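Local coordinates for catechol 1,2-dioxygenase (Pseudomonas putida, PDB 2AZQ) that catalyses the intradiol, oxygen-dependent cleavage of catechol to cis,cis-muconate with a non-haem ferric iron, at the Fe (III) ion site. Numbering follows the deposited sequence.

The Fe (III) ion site. Residues 109, 163, 197, 218-219, 221, 223. With FE (Fe (III) ion), chain B.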
# COMPACT_ATOMS: atom_id res chain seq x y z
N LEU A 109 -13.95 6.87 -7.65
CA LEU A 109 -13.97 8.07 -8.50
C LEU A 109 -14.96 9.22 -8.26
O LEU A 109 -15.35 9.89 -9.22
CB LEU A 109 -14.11 7.61 -9.94
CG LEU A 109 -13.24 6.38 -10.25
CD1 LEU A 109 -13.75 5.70 -11.51
CD2 LEU A 109 -11.79 6.76 -10.36
N TYR A 163 -14.10 8.86 -16.40
CA TYR A 163 -14.78 9.88 -15.60
C TYR A 163 -14.04 11.19 -15.69
O TYR A 163 -12.82 11.22 -15.84
CB TYR A 163 -14.90 9.48 -14.14
CG TYR A 163 -15.76 8.27 -13.85
CD1 TYR A 163 -15.31 6.99 -14.13
CD2 TYR A 163 -17.00 8.40 -13.22
CE1 TYR A 163 -16.05 5.86 -13.78
CE2 TYR A 163 -17.76 7.29 -12.86
CZ TYR A 163 -17.26 6.01 -13.13
OH TYR A 163 -17.94 4.89 -12.72
N TYR A 197 -16.36 0.01 -18.23
CA TYR A 197 -14.95 0.27 -18.35
C TYR A 197 -14.13 -0.79 -17.66
O TYR A 197 -14.64 -1.58 -16.89
CB TYR A 197 -14.64 1.67 -17.78
CG TYR A 197 -15.23 1.98 -16.42
CD1 TYR A 197 -14.57 1.58 -15.23
CD2 TYR A 197 -16.44 2.66 -16.31
CE1 TYR A 197 -15.13 1.85 -13.96
CE2 TYR A 197 -17.01 2.93 -15.06
CZ TYR A 197 -16.36 2.52 -13.88
OH TYR A 197 -16.98 2.71 -12.66
N ARG A 218 -16.27 -3.65 -15.67
CA ARG A 218 -17.51 -3.31 -14.98
C ARG A 218 -18.60 -2.96 -16.01
O ARG A 218 -18.30 -2.52 -17.10
CB ARG A 218 -17.34 -2.13 -14.04
CG ARG A 218 -16.36 -2.35 -12.92
CD ARG A 218 -16.68 -1.37 -11.83
NE ARG A 218 -18.10 -1.47 -11.53
CZ ARG A 218 -18.76 -0.61 -10.77
NH1 ARG A 218 -18.12 0.44 -10.22
NH2 ARG A 218 -20.07 -0.77 -10.61
N PRO A 219 -19.88 -3.18 -15.68
CA PRO A 219 -21.01 -2.88 -16.56
C PRO A 219 -21.26 -1.37 -16.57
O PRO A 219 -20.85 -0.65 -15.67
CB PRO A 219 -22.18 -3.60 -15.88
CG PRO A 219 -21.49 -4.64 -15.01
CD PRO A 219 -20.38 -3.81 -14.45
N HIS A 221 -22.88 1.89 -15.72
CA HIS A 221 -23.68 2.22 -14.56
C HIS A 221 -23.69 3.72 -14.28
O HIS A 221 -23.05 4.49 -14.99
CB HIS A 221 -23.17 1.45 -13.35
CG HIS A 221 -21.71 1.68 -13.06
ND1 HIS A 221 -20.71 1.00 -13.71
CD2 HIS A 221 -21.10 2.58 -12.25
CE1 HIS A 221 -19.54 1.47 -13.32
NE2 HIS A 221 -19.75 2.43 -12.44
N HIS A 223 -23.53 6.30 -10.80
CA HIS A 223 -23.41 6.36 -9.32
C HIS A 223 -24.35 7.38 -8.63
O HIS A 223 -24.60 8.47 -9.15
CB HIS A 223 -21.97 6.75 -8.96
CG HIS A 223 -20.92 5.80 -9.44
ND1 HIS A 223 -20.55 4.66 -8.75
CD2 HIS A 223 -20.15 5.83 -10.55
CE1 HIS A 223 -19.61 4.03 -9.42
NE2 HIS A 223 -19.34 4.72 -10.52
FE FE B . -17.94 3.75 -11.57
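The mononuclear, non-haem Fe(III) centre of this intradiol dioxygenase is held by the family's two-tyrosine, two-histidine set. Tyr197 and His223 bind from nearly opposite sides, with 168° between the phenol OH and NE2 at the metal. Tyr197 OH lies 1.8 Å from FE, which sits in the plane of the phenol ring at its edge. His223 NE2 binds FE at 2.0 Å. Across this axis come Tyr163, through its phenol OH, and His221, whose NE2 lies farther from FE at 2.4 Å. In the family pattern Tyr197 and His223 are axial and Tyr163 and His221 equatorial; the modelled shell is irregular and only approximates a trigonal bipyramid. A solvent ligand may be unmodelled; as in relatives, catechol probably replaces it and axial Tyr197. Both tyrosines probably bind as phenolates, which would offset the ferric charge.

A second-shell hydrogen bond orients His221: ND1 donates to the Pro219 carbonyl O at 2.6 Å, close to the ring plane and nearly along the C=O axis. It helps to fix the imidazole's rotation and keeps NE2 turned towards the metal.

Packing and charge add to the second shell. The poorly ordered Arg218 guanidinium is modelled over one face of His221, its NH1 3.6 Å from FE, where its charge may help stabilise anionic ligands. His221 CD2 meets a His223 face towards the rim. Leu109 sets CB over the centre of one Tyr163 ring face.

Strand 221-227 supplies both histidines, strand 197-198 carries Tyr197, and loops bring in Tyr163 and Leu109, placing the iron within the catalytic beta-sandwich domain, near one end of the strands.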